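Local coordinates for protein probable 2-hydroxyhepta-2,4-diene-1,7-dioate isomerase (Thermus thermophilus, PDB 2DFU) that probably isomerises 2-hydroxyhepta-2,4-diene-1,7-dioate as a metal-binding member of the fumarylacetoacetate hydrolase family, at residues Gly122-His127 with Thr218-Asp223; Thr141-Ile146 with Lys166-Gly171; Gln181-Arg186 with Gly197-Met202. All coordinates share one frame; numbering follows the deposited sequence.

In the fold
All three contacts lie within the fumarylacetoacetate hydrolase region. Along the chain, contact 1 closes a long excursion that holds contact 2 and then contact 3. Contact 2 is near the middle of the chain, joining strands 137-148 and 168-175; strand 111-121 pairs with the former, and its following loop leads to contact 1, with centres about 20 Å apart. Contact 3 lies on a second, mixed sheet, at the hairpin of strands 184-189 and 192-198, about 17 Å from contact 2 and 24 Å from contact 1, centre to centre. Strands 241-246 and 250-259 of that sheet pack on contact 2, so the buried core joins both strand systems, whereas contact 1 ties peripheral loops beside the second subunit.

Contact 1: Gly122-His127 with Thr218-Asp223; sequences GDRMRH and TLEPLD
Arg124 NH2 donates to Glu220 OE1 at 2.7 Å, while NE of the same guanidinium reaches Glu220 OE2 at 3.0 Å. The grip of this salt bridge is side-on, one nitrogen to each oxygen, although the two planes are turned 48° apart. Arginine has the length for it: its chain leaves with CG anti to the backbone N (chi1 178°) and bends at chi3, while Glu220 folds at chi2 to bring its carboxylate back. Pro221 CD lies over one guanidinium face, toward its rim. The loop after strand 111-121 and the loop before strand 224-226 run antiparallel here and meet in a single hydrogen-bonded beta bridge, Met125 N giving to Leu219 O at 2.8 Å and Leu219 N to Met125 O at 2.9 Å. The side chains of this pair lie alongside each other, CB to CB 4.0 Å, and both rest on Leu210 of helix 206-214, a setting that suits apolar residues. Pro221 takes the second position of a type II turn from Glu220 to Asp223. Asp223 OD2 accepts Glu220 N at 2.7 Å and is also paired with Lys49. Thr218 splits its two branches: CG2 packs 3.7 Å from Arg124 CG, and OG1 bonds Asp165 of the second subunit.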
loop_
_atom_site.group_PDB
_atom_site.type_symbol
_atom_site.label_atom_id
_atom_site.label_comp_id
_atom_site.label_asym_id
_atom_site.label_seq_id
_atom_site.Cartn_x
_atom_site.Cartn_y
_atom_site.Cartn_z
ATOM N N GLY A 122 -14.734 5.129 -5.867
ATOM C CA GLY A 122 -14.983 6.477 -6.348
ATOM C C GLY A 122 -14.982 7.531 -5.251
ATOM O O GLY A 122 -14.317 8.553 -5.371
ATOM N N ASP A 123 -15.740 7.298 -4.185
ATOM C CA ASP A 123 -15.807 8.249 -3.076
ATOM C C ASP A 123 -15.182 7.623 -1.836
ATOM O O ASP A 123 -15.299 6.415 -1.625
ATOM C CB ASP A 123 -17.266 8.626 -2.777
ATOM C CG ASP A 123 -18.037 9.043 -4.027
ATOM O OD1 ASP A 123 -17.603 9.994 -4.709
ATOM O OD2 ASP A 123 -19.080 8.422 -4.330
ATOM N N ARG A 124 -14.522 8.443 -1.023
ATOM C CA ARG A 124 -13.891 7.965 0.205
ATOM C C ARG A 124 -14.883 7.115 1.010
ATOM O O ARG A 124 -16.069 7.436 1.095
ATOM C CB ARG A 124 -13.409 9.161 1.040
ATOM C CG ARG A 124 -12.780 8.788 2.376
ATOM C CD ARG A 124 -12.064 9.970 3.044
ATOM N NE ARG A 124 -10.886 10.401 2.287
ATOM C CZ ARG A 124 -10.882 11.388 1.393
ATOM N NH1 ARG A 124 -11.992 12.069 1.137
ATOM N NH2 ARG A 124 -9.770 11.689 0.739
ATOM N N MET A 125 -14.393 6.027 1.589
ATOM C CA MET A 125 -15.233 5.132 2.375
ATOM C C MET A 125 -14.685 4.878 3.779
ATOM O O MET A 125 -13.567 4.384 3.937
ATOM C CB MET A 125 -15.385 3.784 1.662
ATOM C CG MET A 125 -15.966 3.858 0.266
ATOM S SD MET A 125 -16.152 2.206 -0.441
ATOM C CE MET A 125 -17.714 1.672 0.340
ATOM N N ARG A 126 -15.489 5.210 4.787
ATOM C CA ARG A 126 -15.144 4.998 6.198
ATOM C C ARG A 126 -16.441 4.676 6.941
ATOM O O ARG A 126 -17.354 5.499 6.977
ATOM C CB ARG A 126 -14.504 6.250 6.802
ATOM C CG ARG A 126 -14.284 6.142 8.310
ATOM C CD ARG A 126 -13.517 7.331 8.863
ATOM N NE ARG A 126 -13.305 7.216 10.306
ATOM C CZ ARG A 126 -14.262 7.352 11.222
ATOM N NH1 ARG A 126 -15.509 7.617 10.856
ATOM N NH2 ARG A 126 -13.975 7.208 12.507
ATOM N N HIS A 127 -16.518 3.484 7.525
ATOM C CA HIS A 127 -17.718 3.047 8.242
ATOM C C HIS A 127 -18.934 3.213 7.332
ATOM O O HIS A 127 -19.836 4.010 7.612
ATOM C CB HIS A 127 -17.938 3.861 9.530
ATOM C CG HIS A 127 -16.774 3.840 10.473
ATOM N ND1 HIS A 127 -15.846 2.820 10.490
ATOM C CD2 HIS A 127 -16.404 4.703 11.448
ATOM C CE1 HIS A 127 -14.953 3.057 11.436
ATOM N NE2 HIS A 127 -15.269 4.192 12.032
ATOM N N THR A 218 -9.914 3.156 5.999
ATOM C CA THR A 218 -10.555 4.095 5.088
ATOM C C THR A 218 -10.072 3.857 3.662
ATOM O O THR A 218 -8.868 3.812 3.399
ATOM C CB THR A 218 -10.254 5.559 5.475
ATOM O OG1 THR A 218 -10.887 5.858 6.725
ATOM C CG2 THR A 218 -10.786 6.516 4.424
ATOM N N LEU A 219 -11.019 3.674 2.749
ATOM C CA LEU A 219 -10.692 3.457 1.349
ATOM C C LEU A 219 -10.721 4.815 0.674
ATOM O O LEU A 219 -11.694 5.558 0.817
ATOM C CB LEU A 219 -11.712 2.517 0.706
ATOM C CG LEU A 219 -11.517 1.047 1.072
ATOM C CD1 LEU A 219 -12.726 0.235 0.629
ATOM C CD2 LEU A 219 -10.238 0.533 0.413
ATOM N N GLU A 220 -9.646 5.141 -0.041
ATOM C CA GLU A 220 -9.527 6.425 -0.726
ATOM C C GLU A 220 -10.017 6.365 -2.162
ATOM O O GLU A 220 -10.115 5.288 -2.751
ATOM C CB GLU A 220 -8.067 6.885 -0.742
ATOM C CG GLU A 220 -7.489 7.256 0.610
ATOM C CD GLU A 220 -8.164 8.477 1.214
ATOM O OE1 GLU A 220 -8.256 9.512 0.520
ATOM O OE2 GLU A 220 -8.602 8.402 2.380
ATOM N N PRO A 221 -10.340 7.531 -2.746
ATOM C CA PRO A 221 -10.806 7.535 -4.131
ATOM C C PRO A 221 -9.714 6.906 -4.993
ATOM O O PRO A 221 -8.524 7.171 -4.791
ATOM C CB PRO A 221 -10.988 9.020 -4.427
ATOM C CG PRO A 221 -11.400 9.571 -3.101
ATOM C CD PRO A 221 -10.435 8.880 -2.158
ATOM N N LEU A 222 -10.139 6.063 -5.932
ATOM C CA LEU A 222 -9.264 5.351 -6.857
ATOM C C LEU A 222 -8.477 4.176 -6.257
ATOM O O LEU A 222 -7.620 3.595 -6.924
ATOM C CB LEU A 222 -8.334 6.339 -7.576
ATOM C CG LEU A 222 -9.110 7.449 -8.312
ATOM C CD1 LEU A 222 -8.149 8.342 -9.091
ATOM C CD2 LEU A 222 -10.130 6.833 -9.258
ATOM N N ASP A 223 -8.762 3.818 -5.004
ATOM C CA ASP A 223 -8.112 2.645 -4.413
ATOM C C ASP A 223 -8.724 1.460 -5.157
ATOM O O ASP A 223 -9.834 1.559 -5.680
ATOM C CB ASP A 223 -8.431 2.500 -2.923
ATOM C CG ASP A 223 -7.469 3.267 -2.039
ATOM O OD1 ASP A 223 -6.437 3.747 -2.547
ATOM O OD2 ASP A 223 -7.742 3.372 -0.827
#

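Contact 2: Thr141-Ile146 with Lys166-Gly171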
loop_
_atom_site.group_PDB
_atom_site.type_symbol
_atom_site.label_atom_id
_atom_site.label_comp_id
_atom_site.label_asym_id
_atom_site.label_seq_id
_atom_site.Cartn_x
_atom_site.Cartn_y
_atom_site.Cartn_z
ATOM N N THR A 141 -13.334 -3.299 -13.001
ATOM C CA THR A 141 -12.351 -3.652 -14.006
ATOM C C THR A 141 -11.911 -5.086 -13.754
ATOM O O THR A 141 -12.468 -5.766 -12.895
ATOM C CB THR A 141 -11.144 -2.661 -13.992
ATOM O OG1 THR A 141 -10.322 -2.902 -15.140
ATOM C CG2 THR A 141 -10.311 -2.816 -12.720
ATOM N N VAL A 142 -10.922 -5.552 -14.497
ATOM C CA VAL A 142 -10.463 -6.925 -14.355
ATOM C C VAL A 142 -9.027 -6.971 -13.859
ATOM O O VAL A 142 -8.261 -6.035 -14.074
ATOM C CB VAL A 142 -10.545 -7.661 -15.712
ATOM C CG1 VAL A 142 -10.348 -9.149 -15.519
ATOM C CG2 VAL A 142 -11.889 -7.368 -16.375
ATOM N N ALA A 143 -8.664 -8.064 -13.199
ATOM C CA ALA A 143 -7.306 -8.207 -12.696
ATOM C C ALA A 143 -6.851 -9.647 -12.692
ATOM O O ALA A 143 -7.652 -10.575 -12.788
ATOM C CB ALA A 143 -7.211 -7.662 -11.280
ATOM N N VAL A 144 -5.542 -9.818 -12.604
ATOM C CA VAL A 144 -4.953 -11.135 -12.485
ATOM C C VAL A 144 -4.111 -11.003 -11.223
ATOM O O VAL A 144 -3.158 -10.227 -11.186
ATOM C CB VAL A 144 -4.022 -11.493 -13.655
ATOM C CG1 VAL A 144 -3.260 -12.758 -13.317
ATOM C CG2 VAL A 144 -4.816 -11.683 -14.923
ATOM N N ASP A 145 -4.482 -11.733 -10.183
ATOM C CA ASP A 145 -3.742 -11.694 -8.932
ATOM C C ASP A 145 -2.609 -12.713 -9.044
ATOM O O ASP A 145 -2.793 -13.894 -8.746
ATOM C CB ASP A 145 -4.698 -12.033 -7.772
ATOM C CG ASP A 145 -3.986 -12.205 -6.434
ATOM O OD1 ASP A 145 -2.772 -11.931 -6.348
ATOM O OD2 ASP A 145 -4.651 -12.622 -5.461
ATOM N N ILE A 146 -1.449 -12.263 -9.516
ATOM C CA ILE A 146 -0.292 -13.144 -9.654
ATOM C C ILE A 146 0.172 -13.581 -8.260
ATOM O O ILE A 146 0.350 -12.749 -7.368
ATOM C CB ILE A 146 0.865 -12.433 -10.379
ATOM C CG1 ILE A 146 0.429 -12.042 -11.796
ATOM C CG2 ILE A 146 2.093 -13.341 -10.418
ATOM C CD1 ILE A 146 0.248 -13.224 -12.738
ATOM N N LYS A 166 4.881 -6.017 -10.745
ATOM C CA LYS A 166 4.024 -6.541 -11.811
ATOM C C LYS A 166 3.115 -7.709 -11.421
ATOM O O LYS A 166 2.594 -8.401 -12.295
ATOM C CB LYS A 166 4.860 -6.959 -13.033
ATOM C CG LYS A 166 5.985 -6.007 -13.423
ATOM C CD LYS A 166 5.534 -4.555 -13.579
ATOM C CE LYS A 166 6.739 -3.674 -13.923
ATOM N NZ LYS A 166 6.399 -2.241 -14.063
ATOM N N PHE A 167 2.922 -7.951 -10.126
ATOM C CA PHE A 167 2.041 -9.046 -9.722
ATOM C C PHE A 167 0.564 -8.678 -9.795
ATOM O O PHE A 167 -0.289 -9.379 -9.244
ATOM C CB PHE A 167 2.387 -9.530 -8.314
ATOM C CG PHE A 167 3.420 -10.628 -8.288
ATOM C CD1 PHE A 167 4.344 -10.764 -9.325
ATOM C CD2 PHE A 167 3.478 -11.515 -7.215
ATOM C CE1 PHE A 167 5.313 -11.770 -9.294
ATOM C CE2 PHE A 167 4.443 -12.525 -7.172
ATOM C CZ PHE A 167 5.362 -12.651 -8.215
ATOM N N LEU A 168 0.251 -7.583 -10.478
ATOM C CA LEU A 168 -1.143 -7.188 -10.604
ATOM C C LEU A 168 -1.527 -6.537 -11.929
ATOM O O LEU A 168 -1.694 -5.316 -12.010
ATOM C CB LEU A 168 -1.563 -6.264 -9.450
ATOM C CG LEU A 168 -3.063 -5.914 -9.439
ATOM C CD1 LEU A 168 -3.897 -7.186 -9.266
ATOM C CD2 LEU A 168 -3.362 -4.924 -8.322
ATOM N N PRO A 169 -1.628 -7.338 -13.000
ATOM C CA PRO A 169 -2.019 -6.752 -14.286
ATOM C C PRO A 169 -3.434 -6.225 -14.012
ATOM O O PRO A 169 -4.221 -6.903 -13.346
ATOM C CB PRO A 169 -2.030 -7.961 -15.222
ATOM C CG PRO A 169 -0.934 -8.824 -14.670
ATOM C CD PRO A 169 -1.176 -8.734 -13.167
ATOM N N LEU A 170 -3.764 -5.032 -14.497
ATOM C CA LEU A 170 -5.089 -4.478 -14.223
ATOM C C LEU A 170 -5.632 -3.689 -15.404
ATOM O O LEU A 170 -4.953 -2.809 -15.932
ATOM C CB LEU A 170 -5.023 -3.570 -12.986
ATOM C CG LEU A 170 -6.346 -3.067 -12.400
ATOM C CD1 LEU A 170 -6.935 -4.138 -11.493
ATOM C CD2 LEU A 170 -6.106 -1.795 -11.609
ATOM N N GLY A 171 -6.863 -3.998 -15.805
ATOM C CA GLY A 171 -7.470 -3.305 -16.931
ATOM C C GLY A 171 -8.535 -4.139 -17.628
ATOM O O GLY A 171 -9.097 -5.048 -17.022
#
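This is an antiparallel pairing of two buried strands, 137-148 and 168-175, near the centre of the chain. The axes of 141-144 and 168-171 approach to 4.9 Å, their directions 163° apart. Val142 and Gly171 form a hydrogen-bonded pair, the straighter of its two bonds running from Gly171 N to Val142 O at 3.0 Å. Glycine fits because, at these backbone angles, a CB would press against the carbonyl oxygen of Leu170. Further along, Val144 N bonds Pro169 O at 3.3 Å; the return bond is missing because proline has no N-H, and its CD sits against Val144 O instead, 3.2 Å away. Ala143 and Leu170 form the neighbouring non-hydrogen-bonded pair. The small alanine leaves room for Leu170 CD1, which comes to 3.5 Å from Ala143 CB and shares this face with Ala118 of strand 111-121. Val142 and Val144 instead meet strands 241-246 and 250-259, so the paired strands are packed into the beta-rich core of the fumarylacetoacetate hydrolase fold. Just before strand 168-175 begins, Phe167 O accepts Ile146 N at 3.1 Å. Ile146 also sets CG2, anti to its backbone N (chi1 -62° for CG1), over the middle of the Phe167 ring, a CH-pi contact 3.6 Å from the centroid and 11° off the normal. The two side chains cross at about a right angle, and the beta-branched isoleucine can lay a methyl on the ring; Leu111 touches both. The CA-CB bond of Asp145 points away from 166-171; its carboxylate is salt-bridged to Lys81 and Lys162 and lies close to Glu114 and Glu116. Such a cluster of carboxylates is consistent with the metal site of the family. Thr141 OG1, at the far end, bonds Trp173 O, while its CG2 meets Leu170 CD1 at 3.8 Å.

Contact 3: Gln181-Arg186 with Gly197-Met202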
loop_
_atom_site.group_PDB
_atom_site.type_symbol
_atom_site.label_atom_id
_atom_site.label_comp_id
_atom_site.label_asym_id
_atom_site.label_seq_id
_atom_site.Cartn_x
_atom_site.Cartn_y
_atom_site.Cartn_z
ATOM N N GLN A 181 -22.844 -8.560 -8.682
ATOM C CA GLN A 181 -23.195 -9.918 -8.281
ATOM C C GLN A 181 -23.901 -10.693 -9.385
ATOM O O GLN A 181 -24.430 -11.775 -9.146
ATOM C CB GLN A 181 -24.064 -9.900 -7.018
ATOM C CG GLN A 181 -23.501 -9.023 -5.914
ATOM C CD GLN A 181 -22.029 -9.298 -5.629
ATOM O OE1 GLN A 181 -21.277 -8.387 -5.289
ATOM N NE2 GLN A 181 -21.619 -10.555 -5.758
ATOM N N ASP A 182 -23.910 -10.149 -10.595
ATOM C CA ASP A 182 -24.549 -10.842 -11.706
ATOM C C ASP A 182 -23.697 -10.824 -12.976
ATOM O O ASP A 182 -24.119 -10.311 -14.010
ATOM C CB ASP A 182 -25.928 -10.235 -11.993
ATOM C CG ASP A 182 -26.759 -11.092 -12.946
ATOM O OD1 ASP A 182 -26.685 -12.340 -12.850
ATOM O OD2 ASP A 182 -27.488 -10.517 -13.785
ATOM N N THR A 183 -22.492 -11.378 -12.890
ATOM C CA THR A 183 -21.607 -11.435 -14.043
ATOM C C THR A 183 -20.685 -12.648 -13.944
ATOM O O THR A 183 -20.631 -13.316 -12.910
ATOM C CB THR A 183 -20.765 -10.139 -14.177
ATOM O OG1 THR A 183 -20.127 -10.115 -15.461
ATOM C CG2 THR A 183 -19.701 -10.067 -13.090
ATOM N N TRP A 184 -19.975 -12.944 -15.026
ATOM C CA TRP A 184 -19.068 -14.083 -15.049
ATOM C C TRP A 184 -17.609 -13.678 -15.217
ATOM O O TRP A 184 -17.286 -12.716 -15.919
ATOM C CB TRP A 184 -19.432 -15.047 -16.184
ATOM C CG TRP A 184 -20.738 -15.737 -16.008
ATOM C CD1 TRP A 184 -21.978 -15.215 -16.230
ATOM C CD2 TRP A 184 -20.943 -17.079 -15.546
ATOM N NE1 TRP A 184 -22.945 -16.148 -15.933
ATOM C CE2 TRP A 184 -22.338 -17.300 -15.511
ATOM C CE3 TRP A 184 -20.083 -18.115 -15.157
ATOM C CZ2 TRP A 184 -22.896 -18.517 -15.100
ATOM C CZ3 TRP A 184 -20.638 -19.325 -14.749
ATOM C CH2 TRP A 184 -22.033 -19.514 -14.723
ATOM N N VAL A 185 -16.738 -14.437 -14.569
ATOM C CA VAL A 185 -15.305 -14.219 -14.643
ATOM C C VAL A 185 -14.711 -15.476 -15.282
ATOM O O VAL A 185 -14.834 -16.568 -14.735
ATOM C CB VAL A 185 -14.690 -14.034 -13.231
ATOM C CG1 VAL A 185 -13.189 -13.929 -13.335
ATOM C CG2 VAL A 185 -15.264 -12.784 -12.565
ATOM N N ARG A 186 -14.077 -15.320 -16.439
ATOM C CA ARG A 186 -13.472 -16.450 -17.127
ATOM C C ARG A 186 -12.002 -16.186 -17.451
ATOM O O ARG A 186 -11.647 -15.132 -17.989
ATOM C CB ARG A 186 -14.249 -16.756 -18.412
ATOM C CG ARG A 186 -15.714 -17.119 -18.184
ATOM C CD ARG A 186 -16.385 -17.543 -19.485
ATOM N NE ARG A 186 -17.758 -18.003 -19.286
ATOM C CZ ARG A 186 -18.824 -17.209 -19.260
ATOM N NH1 ARG A 186 -18.685 -15.901 -19.422
ATOM N NH2 ARG A 186 -20.034 -17.726 -19.082
ATOM N N GLY A 197 -16.350 -18.566 -13.091
ATOM C CA GLY A 197 -17.142 -18.369 -11.895
ATOM C C GLY A 197 -18.209 -17.321 -12.097
ATOM O O GLY A 197 -17.996 -16.331 -12.790
ATOM N N HIS A 198 -19.370 -17.551 -11.500
ATOM C CA HIS A 198 -20.481 -16.613 -11.582
ATOM C C HIS A 198 -20.362 -15.809 -10.289
ATOM O O HIS A 198 -20.268 -16.392 -9.212
ATOM C CB HIS A 198 -21.804 -17.385 -11.634
ATOM C CG HIS A 198 -22.990 -16.539 -11.977
ATOM N ND1 HIS A 198 -24.253 -17.064 -12.148
ATOM C CD2 HIS A 198 -23.107 -15.205 -12.181
ATOM C CE1 HIS A 198 -25.096 -16.090 -12.444
ATOM N NE2 HIS A 198 -24.426 -14.951 -12.470
ATOM N N THR A 199 -20.350 -14.481 -10.388
ATOM C CA THR A 199 -20.192 -13.645 -9.194
ATOM C C THR A 199 -21.329 -13.737 -8.181
ATOM O O THR A 199 -21.198 -13.258 -7.056
ATOM C CB THR A 199 -19.978 -12.154 -9.555
ATOM O OG1 THR A 199 -21.106 -11.660 -10.286
ATOM C CG2 THR A 199 -18.707 -11.983 -10.384
ATOM N N SER A 200 -22.440 -14.353 -8.576
ATOM C CA SER A 200 -23.578 -14.510 -7.676
ATOM C C SER A 200 -23.226 -15.570 -6.643
ATOM O O SER A 200 -23.901 -15.717 -5.627
ATOM C CB SER A 200 -24.823 -14.948 -8.455
ATOM O OG SER A 200 -24.651 -16.245 -9.004
ATOM N N GLN A 201 -22.160 -16.312 -6.912
ATOM C CA GLN A 201 -21.719 -17.366 -6.017
ATOM C C GLN A 201 -20.679 -16.881 -5.017
ATOM O O GLN A 201 -20.058 -17.687 -4.329
ATOM C CB GLN A 201 -21.156 -18.530 -6.831
ATOM C CG GLN A 201 -22.164 -19.127 -7.798
ATOM C CD GLN A 201 -23.410 -19.603 -7.087
ATOM O OE1 GLN A 201 -24.503 -19.089 -7.326
ATOM N NE2 GLN A 201 -23.259 -20.598 -6.219
ATOM N N MET A 202 -20.484 -15.568 -4.941
ATOM C CA MET A 202 -19.520 -15.007 -4.000
ATOM C C MET A 202 -19.981 -15.231 -2.567
ATOM O O MET A 202 -21.158 -15.061 -2.252
ATOM C CB MET A 202 -19.338 -13.501 -4.219
ATOM C CG MET A 202 -18.372 -13.108 -5.330
ATOM S SD MET A 202 -18.178 -11.305 -5.380
ATOM C CE MET A 202 -17.109 -11.096 -6.859
HETATM O O HOH W 1 -23.934 -12.548 -4.398
#
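Trp184 faces His198, and Val185 faces Gly197, at the open end of the beta hairpin formed by strands 184-189 and 192-198; beyond these pairs 197-202 passes into a short 3-10 turn at Thr199 and Ser200. Backbone bonds set the register: Val185 and Gly197 exchange both of theirs, and Thr199 N meets Thr183 O at 2.8 Å in an almost straight line (179°). Thr199 OG1 extends the pairing where the strands stop, accepting Thr183 N at 3.0 Å while it donates a hydrogen bond to Pro180 O. A threonine suits the spot because its hydroxyl, placed between backbone N and carbonyl carbon (chi1 60°), can serve both, while its CG2 packs tightly on Thr183 CG2 at 3.5 Å.

The aromatic contact is a face-to-face stack. The His198 ring and the five-membered ring of Trp184 have centroids 4.2 Å apart and planes at 15°. With His198 CG anti to the backbone N, the imidazole is laid over the five-membered ring; CB sits over the six-membered ring, 3.6 Å from its centroid. Arg186 NH2 lies over the opposite face of the indole. An alanine in place of Trp184 would probably leave one face of the imidazole without its stacking partner and the ring freer to turn, and open a gap between His198 and Arg186.

Among the weaker polar interactions, His198 NE2 points along its ring plane to Asp182 OD1, a weak bond of 3.5 Å. Gln181, whose OE1 is taken by Val206 N, folds at chi2 and directs NE2 to the sulphur of Met202, a weak but nearly straight bond. A water lies between that NE2 and Ser200 O, held weakly by both, and Ser200 OG sits 3.2 Å above the centre of the His198 ring, on the side opposite Trp184.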